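Local coordinates for protein gene activator AphA (Vibrio cholerae, PDB 1YG2) that activates virulence genes in the cholera bacterium and, as a winged helix transcription factor, probably does so by binding DNA, at residues His5-Leu8 against Thr9-Thr13; Gln130-Ala134 against Ala135-Asn139. All blocks are in the same frame, centred on the assembly; numbering follows the deposited sequence.

From the N terminus the chain enters helix 3-13 almost at once, and contact 1 lies wholly within it, residues 5-8 meeting 9-13 with nothing between them. The chain then runs through helices 18-25 and 37-49, the two-stranded antiparallel sheet 53-55 and 69-71, and helix 73-84 before it reaches the C-terminal part. There contact 2 joins 130-134 to 135-139 where helix 108-136 ends. Neither contact closes a loop; they follow in series, without nesting or crossing. The centres of contacts 1 and 2 are about 24 Å apart. Contact 1 lies in a helix packed on helices 37-49 and 73-84 and on the second subunit; contact 2 ends helix 108-136 against helix 145-177.

Contact 1. Residues His5-Leu8 against Thr9-Thr13; sequences HVIL and TVLST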
loop_
_atom_site.group_PDB
_atom_site.type_symbol
_atom_site.label_atom_id
_atom_site.label_comp_id
_atom_site.label_asym_id
_atom_site.label_seq_id
_atom_site.Cartn_x
_atom_site.Cartn_y
_atom_site.Cartn_z
ATOM N N HIS A 5 17.408 4.539 7.093
ATOM C CA HIS A 5 18.103 3.953 5.948
ATOM C C HIS A 5 17.943 4.856 4.730
ATOM O O HIS A 5 18.832 4.952 3.886
ATOM C CB HIS A 5 17.575 2.554 5.645
ATOM C CG HIS A 5 17.596 1.647 6.827
ATOM N ND1 HIS A 5 16.470 1.387 7.586
ATOM C CD2 HIS A 5 18.620 1.014 7.447
ATOM C CE1 HIS A 5 16.804 0.641 8.620
ATOM N NE2 HIS A 5 18.105 0.400 8.561
ATOM N N VAL A 6 16.803 5.523 4.648
ATOM C CA VAL A 6 16.555 6.434 3.543
ATOM C C VAL A 6 17.571 7.569 3.654
ATOM O O VAL A 6 18.106 8.031 2.654
ATOM C CB VAL A 6 15.120 6.985 3.607
ATOM C CG1 VAL A 6 14.936 8.107 2.576
ATOM C CG2 VAL A 6 14.130 5.839 3.344
ATOM N N ILE A 7 17.856 7.988 4.885
ATOM C CA ILE A 7 18.824 9.051 5.141
ATOM C C ILE A 7 20.253 8.541 4.935
ATOM O O ILE A 7 21.092 9.238 4.356
ATOM C CB ILE A 7 18.670 9.581 6.568
ATOM C CG1 ILE A 7 17.280 10.202 6.730
ATOM C CG2 ILE A 7 19.754 10.598 6.868
ATOM C CD1 ILE A 7 16.914 10.503 8.174
ATOM N N LEU A 8 20.538 7.330 5.395
ATOM C CA LEU A 8 21.877 6.776 5.214
ATOM C C LEU A 8 22.226 6.672 3.729
ATOM O O LEU A 8 23.375 6.877 3.328
ATOM C CB LEU A 8 21.977 5.398 5.876
ATOM C CG LEU A 8 21.980 5.374 7.416
ATOM C CD1 LEU A 8 22.160 3.954 7.935
ATOM C CD2 LEU A 8 23.123 6.223 7.920
ATOM N N THR A 9 21.232 6.347 2.911
ATOM C CA THR A 9 21.440 6.210 1.469
ATOM C C THR A 9 21.968 7.514 0.889
ATOM O O THR A 9 22.906 7.529 0.093
ATOM C CB THR A 9 20.128 5.861 0.754
ATOM O OG1 THR A 9 19.585 4.664 1.321
ATOM C CG2 THR A 9 20.371 5.661 -0.742
ATOM N N VAL A 10 21.360 8.617 1.289
ATOM C CA VAL A 10 21.799 9.912 0.805
ATOM C C VAL A 10 23.279 10.094 1.131
ATOM O O VAL A 10 24.093 10.371 0.254
ATOM C CB VAL A 10 21.005 11.048 1.478
ATOM C CG1 VAL A 10 21.536 12.399 1.023
ATOM C CG2 VAL A 10 19.533 10.915 1.157
ATOM N N LEU A 11 23.620 9.914 2.402
ATOM C CA LEU A 11 24.989 10.090 2.859
ATOM C C LEU A 11 25.979 9.093 2.292
ATOM O O LEU A 11 27.179 9.330 2.326
ATOM C CB LEU A 11 25.034 10.054 4.394
ATOM C CG LEU A 11 24.261 11.198 5.061
ATOM C CD1 LEU A 11 24.210 11.001 6.568
ATOM C CD2 LEU A 11 24.936 12.528 4.719
ATOM N N SER A 12 25.494 7.977 1.771
ATOM C CA SER A 12 26.412 6.986 1.218
ATOM C C SER A 12 27.096 7.460 -0.061
ATOM O O SER A 12 28.157 6.961 -0.420
ATOM C CB SER A 12 25.684 5.671 0.947
ATOM O OG SER A 12 25.269 5.085 2.163
ATOM N N THR A 13 26.488 8.412 -0.757
ATOM C CA THR A 13 27.097 8.921 -1.978
ATOM C C THR A 13 28.026 10.090 -1.643
ATOM O O THR A 13 29.116 10.193 -2.199
ATOM C CB THR A 13 26.031 9.375 -2.990
ATOM O OG1 THR A 13 25.271 10.453 -2.439
ATOM C CG2 THR A 13 25.090 8.239 -3.306
#
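With OG1 of T9 beside its own backbone N (chi1 -57°), the hydroxyl is folded back over the preceding turn of the helix and meets the carbonyl of H5. T9 OG1 donates to H5 O at 2.7 Å, while T9 N donates to the same oxygen at 2.9 Å. The two donors come from opposite faces of the carbonyl plane, so H5 O is gripped twice by one residue. T9 CB lies 3.5 Å from V6 O. V10 brings its branch CG2 to V6 O, also at 3.5 Å. Two residues on from T9, L11 N gives a long but nearly straight bond to I7 O, 3.3 Å. Beside this bond the apolar branches meet only loosely, I7 CG2 lying 4.5 Å from L11 CD1. At the imidazole end, H5 ND1 bonds the backbone N of S2 and the ring stacks on W82. I7 and L8 pack on helix 37-49, L8 and T9 reach L79 of helix 73-84, and V6 and T9 touch A98 and A102 of the second subunit. Chemically, the helix absorbs the polar group of a buried threonine: its hydroxyl is satisfied by the helix's own backbone, which probably eases the placing of T9 among apolar neighbours and beside the other subunit.

Contact 2. Residues Gln130-Ala134 against Ala135-Asn139; sequences QEIEA and AYYAN
The Y137 ring has CB of Y136 on one face, 4.0 Å above the plane and offset toward the rim, and CG2 of I132 at its edge, in plane. I132 and Y137 lie side by side and point the same way, with I132 CG2 4.0 Å from Y137 CE1. I132 O lies at the edge of the Y136 ring, near its plane, 3.4 Å from Y136 CD1. Y136 N donates to that same I132 O at 3.0 Å. One residue earlier, A135 N bonds E131 O at 3.1 Å, continuing the helical pattern. E133 sends its side chain out extended, CG anti to the backbone N (chi1 178°), past the Y137 carbonyl, with E133 CG 3.7 Å from Y137 O. The carboxylate forms a salt bridge with R155 of helix 145-177, and the Y137 hydroxyl bonds E150 of that helix. Water 1 lies between E133 OE2 and Y137 O, but has more acceptors in reach than protons to give, so which it serves is not settled. Where the chain turns away, water 2 spans the helix end, donating to A134 O at 3.0 Å and accepting from A138 N at 3.1 Å. Y137 is the first residue to leave helical backbone angles. This is the C-terminal end of a long helix, with water joining a last-turn carbonyl to the departing chain and polar links to the next helix of an antiparallel helical hairpin.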
loop_
_atom_site.group_PDB
_atom_site.type_symbol
_atom_site.label_atom_id
_atom_site.label_comp_id
_atom_site.label_asym_id
_atom_site.label_seq_id
_atom_site.Cartn_x
_atom_site.Cartn_y
_atom_site.Cartn_z
ATOM N N GLN A 130 3.303 13.315 -13.865
ATOM C CA GLN A 130 3.534 13.255 -15.302
ATOM C C GLN A 130 4.256 14.507 -15.775
ATOM O O GLN A 130 5.133 14.440 -16.636
ATOM C CB GLN A 130 2.214 13.080 -16.049
ATOM C CG GLN A 130 1.575 11.737 -15.784
ATOM C CD GLN A 130 0.240 11.582 -16.463
ATOM O OE1 GLN A 130 -0.616 12.464 -16.380
ATOM N NE2 GLN A 130 0.044 10.452 -17.132
ATOM N N GLU A 131 3.895 15.645 -15.194
ATOM C CA GLU A 131 4.530 16.913 -15.538
ATOM C C GLU A 131 6.003 16.832 -15.198
ATOM O O GLU A 131 6.863 17.246 -15.981
ATOM C CB GLU A 131 3.907 18.065 -14.750
ATOM C CG GLU A 131 2.548 18.507 -15.267
ATOM C CD GLU A 131 2.002 19.735 -14.541
ATOM O OE1 GLU A 131 2.765 20.717 -14.369
ATOM O OE2 GLU A 131 0.807 19.718 -14.157
ATOM N N ILE A 132 6.291 16.300 -14.018
ATOM C CA ILE A 132 7.667 16.173 -13.572
ATOM C C ILE A 132 8.457 15.230 -14.456
ATOM O O ILE A 132 9.583 15.537 -14.818
ATOM C CB ILE A 132 7.728 15.678 -12.120
ATOM C CG1 ILE A 132 7.174 16.763 -11.197
ATOM C CG2 ILE A 132 9.165 15.311 -11.751
ATOM C CD1 ILE A 132 6.845 16.275 -9.809
ATOM N N GLU A 133 7.868 14.092 -14.817
ATOM C CA GLU A 133 8.565 13.123 -15.660
ATOM C C GLU A 133 8.940 13.705 -17.027
ATOM O O GLU A 133 10.077 13.568 -17.474
ATOM C CB GLU A 133 7.714 11.861 -15.854
ATOM C CG GLU A 133 8.360 10.827 -16.777
ATOM C CD GLU A 133 7.531 9.557 -16.937
ATOM O OE1 GLU A 133 6.286 9.639 -16.899
ATOM O OE2 GLU A 133 8.122 8.471 -17.126
ATOM N N ALA A 134 7.989 14.359 -17.685
ATOM C CA ALA A 134 8.253 14.945 -18.997
ATOM C C ALA A 134 9.351 16.004 -18.922
ATOM O O ALA A 134 10.202 16.103 -19.808
ATOM C CB ALA A 134 6.974 15.558 -19.560
ATOM N N ALA A 135 9.341 16.777 -17.844
ATOM C CA ALA A 135 10.302 17.853 -17.651
ATOM C C ALA A 135 11.725 17.457 -17.267
ATOM O O ALA A 135 12.678 18.097 -17.712
ATOM C CB ALA A 135 9.752 18.841 -16.633
ATOM N N TYR A 136 11.890 16.419 -16.453
ATOM C CA TYR A 136 13.231 16.024 -16.039
ATOM C C TYR A 136 13.592 14.569 -16.268
ATOM O O TYR A 136 14.764 14.216 -16.190
ATOM C CB TYR A 136 13.444 16.334 -14.549
ATOM C CG TYR A 136 13.064 17.735 -14.153
ATOM C CD1 TYR A 136 11.736 18.071 -13.913
ATOM C CD2 TYR A 136 14.021 18.740 -14.090
ATOM C CE1 TYR A 136 11.367 19.379 -13.625
ATOM C CE2 TYR A 136 13.664 20.057 -13.806
ATOM C CZ TYR A 136 12.338 20.367 -13.578
ATOM O OH TYR A 136 11.975 21.668 -13.324
ATOM N N TYR A 137 12.605 13.723 -16.538
ATOM C CA TYR A 137 12.884 12.297 -16.720
ATOM C C TYR A 137 12.228 11.688 -17.946
ATOM O O TYR A 137 11.851 10.516 -17.927
ATOM C CB TYR A 137 12.418 11.509 -15.490
ATOM C CG TYR A 137 12.919 12.038 -14.162
ATOM C CD1 TYR A 137 12.074 12.759 -13.315
ATOM C CD2 TYR A 137 14.220 11.789 -13.733
ATOM C CE1 TYR A 137 12.509 13.210 -12.076
ATOM C CE2 TYR A 137 14.663 12.237 -12.495
ATOM C CZ TYR A 137 13.798 12.946 -11.668
ATOM O OH TYR A 137 14.220 13.367 -10.425
ATOM N N ALA A 138 12.097 12.474 -19.008
ATOM C CA ALA A 138 11.471 12.001 -20.230
ATOM C C ALA A 138 12.232 10.881 -20.930
ATOM O O ALA A 138 11.627 9.909 -21.363
ATOM C CB ALA A 138 11.270 13.161 -21.190
ATOM N N ASN A 139 13.550 11.009 -21.039
ATOM C CA ASN A 139 14.356 9.997 -21.723
ATOM C C ASN A 139 15.481 9.425 -20.860
ATOM O O ASN A 139 16.529 10.055 -20.688
ATOM C CB ASN A 139 14.965 10.593 -22.992
ATOM C CG ASN A 139 15.645 9.548 -23.861
ATOM O OD1 ASN A 139 16.404 9.881 -24.767
ATOM N ND2 ASN A 139 15.357 8.279 -23.599
HETATM O O HOH W 1 10.006 8.593 -18.763
HETATM O O HOH W 2 13.107 15.386 -19.492
#